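Long-range contacts in minor fimbrium subunit Mfa5 (Porphyromonas gingivalis ATCC 33277, PDB 6TO1), which serves as an accessory subunit of the minor fimbriae, surface pili that mediate biofilm formation and adhesion to host cells and other oral bacteria: residues D482-N486 with G496-T500; K527-I533 with I628-A634. All coordinates share one frame. Numbering follows the deposited sequence.

Overall arrangement
Both contacts lie in the C-terminal part of the modelled chain, about 13 Å apart between centres, and follow each other in series. After helix 475-480 the chain runs through 482-486, makes a nine-residue loop without helix or strand, and returns at 496-500, where contact 1 closes it. Strands 501-510, 517-520 and 525-526 then lead to 527-533. Contact 2 closes a much longer loop, 94 residues, when 628-634 brings the chain back beside strand 530-539. Contact 1 thus pins a loop after the helix, whereas contact 2 starts the pairing of two distant strands. They meet through the Asp-482 to Lys-632 salt bridge and the packing of Trp-630 on Phe-498 and Val-485.

Contact 1: residues D482-N486 with G496-T500; sequences DIPVN and GGFDT
The Phe-498 ring overlaps the side chains of Ile-483 and Val-485: its CD1 lies 3.8 Å from Ile-483 CG2 and its CE1 4.0 Å from Val-485 CG1. With chi1 in m (-67°), the ring swings back to the 482-486 segment although the CA-CB bond of Phe-498 points away from it. Two carbonyls meet the ring edge, Ile-483 O at 3.7 Å from Phe-498 CE1 and Pro-484 O at 3.8 Å from Phe-498 CD1. Residues 483 to 486 are extended but in no regular strand, and their direction is 114° from that of 496 to 499, so the segments cross rather than pair as a sheet. The nearest CA pairs are Val-485 with Phe-498 (4.7 Å) and Asn-486 with Gly-496 (5.4 Å). At the crossing, Asn-486 N donates a nearly straight hydrogen bond to Gly-497 O (2.9 Å, 179°). Asn-486, chi1 t, also donates ND2 to Asp-499 OD1 at 2.9 Å, while its OD1 accepts from Thr-488 N and Ser-489 N, an Asx turn that starts the loop. Gly-496, at phi 79°, ends that loop, in a conformation that favours glycine. One water joins Pro-484 O to Asp-499 N (2.6 Å each); another joins Asn-486 O (2.6 Å) to Gly-496 N (2.8 Å). Asp-499 OD2 forms a salt bridge with Arg-523. The contact closes the irregular connection from helix 475-480 to strand 498-499: Ile-483 and Phe-498 pack on Ile-478 of that helix, Phe-498 stands edge-to-face with Trp-630 before strand 634-643, and strand 498-499 runs antiparallel to strand 525-526.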
loop_
_atom_site.group_PDB
_atom_site.type_symbol
_atom_site.label_atom_id
_atom_site.label_comp_id
_atom_site.label_asym_id
_atom_site.label_seq_id
_atom_site.Cartn_x
_atom_site.Cartn_y
_atom_site.Cartn_z
ATOM N N ASP A 482 39.916 -18.549 4.286
ATOM C CA ASP A 482 39.565 -18.233 5.663
ATOM C C ASP A 482 38.442 -17.197 5.667
ATOM O O ASP A 482 38.622 -16.028 6.000
ATOM C CB ASP A 482 40.797 -17.754 6.419
ATOM C CG ASP A 482 41.790 -18.879 6.653
ATOM O OD1 ASP A 482 41.342 -20.016 6.894
ATOM O OD2 ASP A 482 43.006 -18.640 6.568
ATOM N N ILE A 483 37.257 -17.670 5.290
ATOM C CA ILE A 483 36.075 -16.796 5.208
ATOM C C ILE A 483 35.709 -16.278 6.592
ATOM O O ILE A 483 35.625 -17.061 7.557
ATOM C CB ILE A 483 34.891 -17.552 4.586
ATOM C CG1 ILE A 483 35.184 -17.853 3.123
ATOM C CG2 ILE A 483 33.594 -16.736 4.774
ATOM C CD1 ILE A 483 34.232 -18.888 2.547
ATOM N N PRO A 484 35.388 -14.994 6.743
ATOM C CA PRO A 484 34.935 -14.507 8.049
ATOM C C PRO A 484 33.529 -14.982 8.389
ATOM O O PRO A 484 32.696 -15.226 7.517
ATOM C CB PRO A 484 34.968 -12.982 7.891
ATOM C CG PRO A 484 34.665 -12.769 6.435
ATOM C CD PRO A 484 35.340 -13.943 5.706
ATOM N N VAL A 485 33.265 -15.094 9.670
ATOM C CA VAL A 485 31.929 -15.430 10.132
ATOM C C VAL A 485 31.159 -14.142 10.399
ATOM O O VAL A 485 31.739 -13.066 10.539
ATOM C CB VAL A 485 31.955 -16.312 11.392
ATOM C CG1 VAL A 485 32.573 -17.673 11.070
ATOM C CG2 VAL A 485 32.702 -15.639 12.516
ATOM N N ASN A 486 29.845 -14.258 10.488
ATOM C CA ASN A 486 28.973 -13.128 10.812
ATOM C C ASN A 486 28.575 -13.235 12.277
ATOM O O ASN A 486 27.774 -14.096 12.656
ATOM C CB ASN A 486 27.742 -13.099 9.914
ATOM C CG ASN A 486 26.834 -11.908 10.212
ATOM O OD1 ASN A 486 26.715 -11.474 11.365
ATOM N ND2 ASN A 486 26.167 -11.387 9.172
ATOM N N GLY A 496 26.349 -17.114 14.410
ATOM C CA GLY A 496 27.788 -17.158 14.265
ATOM C C GLY A 496 28.305 -17.853 13.018
ATOM O O GLY A 496 29.517 -18.031 12.886
ATOM N N GLY A 497 27.434 -18.245 12.102
ATOM C CA GLY A 497 27.847 -18.960 10.914
ATOM C C GLY A 497 28.354 -18.040 9.827
ATOM O O GLY A 497 28.606 -16.843 10.022
ATOM N N PHE A 498 28.513 -18.634 8.653
ATOM C CA PHE A 498 28.905 -17.916 7.460
ATOM C C PHE A 498 27.705 -17.173 6.905
ATOM O O PHE A 498 26.595 -17.712 6.908
ATOM C CB PHE A 498 29.387 -18.887 6.398
ATOM C CG PHE A 498 30.671 -19.605 6.750
ATOM C CD1 PHE A 498 31.751 -18.900 7.229
ATOM C CD2 PHE A 498 30.794 -20.970 6.530
ATOM C CE1 PHE A 498 32.928 -19.533 7.529
ATOM C CE2 PHE A 498 31.981 -21.628 6.812
ATOM C CZ PHE A 498 33.051 -20.905 7.321
ATOM N N ASP A 499 27.949 -15.983 6.362
ATOM C CA ASP A 499 26.920 -15.295 5.587
ATOM C C ASP A 499 26.498 -16.129 4.378
ATOM O O ASP A 499 27.345 -16.665 3.659
ATOM C CB ASP A 499 27.440 -13.969 5.054
ATOM C CG ASP A 499 27.327 -12.831 6.062
ATOM O OD1 ASP A 499 26.222 -12.594 6.590
ATOM O OD2 ASP A 499 28.354 -12.174 6.291
ATOM N N THR A 500 25.191 -16.157 4.099
ATOM C CA THR A 500 24.738 -16.593 2.781
ATOM C C THR A 500 24.769 -15.453 1.769
ATOM O O THR A 500 24.930 -15.689 0.560
ATOM C CB THR A 500 23.324 -17.165 2.843
ATOM O OG1 THR A 500 22.421 -16.153 3.292
ATOM C CG2 THR A 500 23.225 -18.337 3.803
HETATM O O HOH W 1 30.357 -14.909 6.351
HETATM O O HOH W 2 25.601 -14.446 14.010
#

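Contact 2: residues K527-I533 with I628-A634; sequences KLGYGVI and ISWKKPA
A parallel beta bridge opens the pairing of strands 530-539 and 634-643 in the C-terminal mixed sheet, just after a tight turn. Val-532 faces Ala-634 (CA-CA 5.0 Å), and Val-532 N donates to Pro-633 O (2.8 Å, 161°); Val-532 also bonds the backbone of Gly-635, as in parallel pairing. Val-532 CG2 and Ala-634 CB touch at 4.0 Å. Gly-531 CA comes within 3.1 Å of Pro-633 O, where a CB would clash. Residues 629 to 632 form a type I turn (Trp-630 -66/-24, Lys-631 -89/-23) closed by a weak hydrogen bond from Lys-632 N to Ser-629 O (3.2 Å); Ser-629 N donates back to Lys-632 O (2.9 Å), and Ser-629 OG accepts from Lys-632 N (3.0 Å), an ST motif. Trp-630, chi1 p, holds its six-membered ring beneath the extended Lys-527 chain (mttt), whose CG sits 3.5 Å from the ring centroid, 7° off the normal, a CH-pi contact; Trp-630 NE1 bonds Glu-589. Leu-528 CD2 packs on Pro-633 CG (3.6 Å), and Ile-533 CG1 on Ile-628 CG2 (4.1 Å). Thus one backbone hydrogen bond joins the segments and, with the bond to Gly-635, fixes the register; the remaining contacts are mostly apolar and CH-pi, with one CA-H...O contact from Ala-634 CA to Val-532 O (3.5 Å), leaving Leu-528 N and O and Trp-630 O buried without a polar partner.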
loop_
_atom_site.group_PDB
_atom_site.type_symbol
_atom_site.label_atom_id
_atom_site.label_comp_id
_atom_site.label_asym_id
_atom_site.label_seq_id
_atom_site.Cartn_x
_atom_site.Cartn_y
_atom_site.Cartn_z
ATOM N N LYS A 527 25.909 -22.760 9.239
ATOM C CA LYS A 527 27.048 -23.666 9.433
ATOM C C LYS A 527 26.805 -24.960 8.664
ATOM O O LYS A 527 25.688 -25.492 8.648
ATOM C CB LYS A 527 27.259 -23.950 10.924
ATOM C CG LYS A 527 27.619 -22.714 11.728
ATOM C CD LYS A 527 27.640 -22.967 13.248
ATOM C CE LYS A 527 27.874 -21.648 13.990
ATOM N NZ LYS A 527 27.818 -21.776 15.460
ATOM N N LEU A 528 27.855 -25.447 8.004
ATOM C CA LEU A 528 27.752 -26.680 7.237
ATOM C C LEU A 528 27.396 -27.846 8.156
ATOM O O LEU A 528 27.811 -27.899 9.316
ATOM C CB LEU A 528 29.077 -26.968 6.524
ATOM C CG LEU A 528 29.245 -26.353 5.147
ATOM C CD1 LEU A 528 29.177 -24.844 5.287
ATOM C CD2 LEU A 528 30.574 -26.759 4.577
ATOM N N GLY A 529 26.605 -28.776 7.630
ATOM C CA GLY A 529 26.205 -29.946 8.391
ATOM C C GLY A 529 26.991 -31.215 8.061
ATOM O O GLY A 529 26.977 -32.159 8.854
ATOM N N TYR A 530 27.662 -31.248 6.909
ATOM C CA TYR A 530 28.394 -32.430 6.446
ATOM C C TYR A 530 29.697 -32.062 5.760
ATOM O O TYR A 530 29.739 -31.163 4.922
ATOM C CB TYR A 530 27.539 -33.267 5.455
ATOM C CG TYR A 530 26.266 -33.744 6.104
ATOM C CD1 TYR A 530 26.206 -34.966 6.765
ATOM C CD2 TYR A 530 25.136 -32.926 6.134
ATOM C CE1 TYR A 530 25.056 -35.365 7.412
ATOM C CE2 TYR A 530 23.995 -33.316 6.769
ATOM C CZ TYR A 530 23.949 -34.531 7.402
ATOM O OH TYR A 530 22.794 -34.908 8.031
ATOM N N GLY A 531 30.758 -32.810 6.070
ATOM C CA GLY A 531 32.029 -32.651 5.406
ATOM C C GLY A 531 32.410 -33.906 4.636
ATOM O O GLY A 531 31.619 -34.847 4.503
ATOM N N VAL A 532 33.622 -33.869 4.084
ATOM C CA VAL A 532 34.169 -34.998 3.344
ATOM C C VAL A 532 35.622 -35.205 3.729
ATOM O O VAL A 532 36.300 -34.300 4.213
ATOM C CB VAL A 532 34.079 -34.813 1.821
ATOM C CG1 VAL A 532 32.642 -34.682 1.373
ATOM C CG2 VAL A 532 34.904 -33.611 1.362
ATOM N N ILE A 533 36.107 -36.427 3.492
ATOM C CA ILE A 533 37.523 -36.743 3.611
ATOM C C ILE A 533 37.928 -37.448 2.332
ATOM O O ILE A 533 37.387 -38.512 2.005
ATOM C CB ILE A 533 37.831 -37.594 4.856
ATOM C CG1 ILE A 533 37.650 -36.715 6.091
ATOM C CG2 ILE A 533 39.262 -38.164 4.802
ATOM C CD1 ILE A 533 37.683 -37.428 7.444
ATOM N N ILE A 628 38.090 -32.519 10.335
ATOM C CA ILE A 628 37.174 -31.647 9.603
ATOM C C ILE A 628 36.268 -30.916 10.589
ATOM O O ILE A 628 36.085 -31.328 11.739
ATOM C CB ILE A 628 36.311 -32.426 8.582
ATOM C CG1 ILE A 628 35.571 -33.583 9.265
ATOM C CG2 ILE A 628 37.170 -32.925 7.438
ATOM C CD1 ILE A 628 34.701 -34.390 8.322
ATOM N N SER A 629 35.697 -29.805 10.114
ATOM C CA SER A 629 34.750 -29.026 10.907
ATOM C C SER A 629 33.816 -28.296 9.949
ATOM O O SER A 629 34.020 -28.300 8.735
ATOM C CB SER A 629 35.445 -27.997 11.791
ATOM O OG SER A 629 35.982 -26.945 10.971
ATOM N N TRP A 630 32.826 -27.597 10.506
ATOM C CA TRP A 630 31.944 -26.798 9.658
ATOM C C TRP A 630 32.670 -25.647 8.981
ATOM O O TRP A 630 32.234 -25.205 7.910
ATOM C CB TRP A 630 30.753 -26.290 10.462
ATOM C CG TRP A 630 30.995 -25.237 11.466
ATOM C CD1 TRP A 630 31.163 -25.405 12.805
ATOM C CD2 TRP A 630 30.997 -23.827 11.232
ATOM N NE1 TRP A 630 31.298 -24.187 13.425
ATOM C CE2 TRP A 630 31.211 -23.201 12.475
ATOM C CE3 TRP A 630 30.864 -23.032 10.081
ATOM C CZ2 TRP A 630 31.283 -21.816 12.612
ATOM C CZ3 TRP A 630 30.936 -21.647 10.219
ATOM C CH2 TRP A 630 31.144 -21.057 11.478
ATOM N N LYS A 631 33.783 -25.180 9.541
ATOM C CA LYS A 631 34.566 -24.141 8.888
ATOM C C LYS A 631 35.626 -24.690 7.945
ATOM O O LYS A 631 36.070 -23.976 7.040
ATOM C CB LYS A 631 35.245 -23.251 9.932
ATOM C CG LYS A 631 34.285 -22.592 10.908
ATOM C CD LYS A 631 35.034 -21.725 11.921
ATOM C CE LYS A 631 35.103 -20.266 11.483
ATOM N NZ LYS A 631 35.793 -20.088 10.188
ATOM N N LYS A 632 36.060 -25.930 8.140
ATOM C CA LYS A 632 37.091 -26.543 7.303
ATOM C C LYS A 632 36.599 -27.952 7.000
ATOM O O LYS A 632 36.992 -28.922 7.656
ATOM C CB LYS A 632 38.445 -26.541 8.021
ATOM C CG LYS A 632 39.021 -25.140 8.223
ATOM C CD LYS A 632 39.274 -24.428 6.891
ATOM C CE LYS A 632 39.806 -22.992 7.117
ATOM N NZ LYS A 632 39.871 -22.265 5.812
ATOM N N PRO A 633 35.706 -28.094 6.021
ATOM C CA PRO A 633 34.910 -29.324 5.910
ATOM C C PRO A 633 35.429 -30.354 4.927
ATOM O O PRO A 633 34.727 -31.346 4.711
ATOM C CB PRO A 633 33.567 -28.768 5.420
ATOM C CG PRO A 633 34.014 -27.716 4.424
ATOM C CD PRO A 633 35.161 -27.013 5.166
ATOM N N ALA A 634 36.593 -30.132 4.315
ATOM C CA ALA A 634 37.124 -31.013 3.272
ATOM C C ALA A 634 38.543 -31.428 3.655
ATOM O O ALA A 634 39.517 -30.723 3.370
ATOM C CB ALA A 634 37.099 -30.322 1.902
#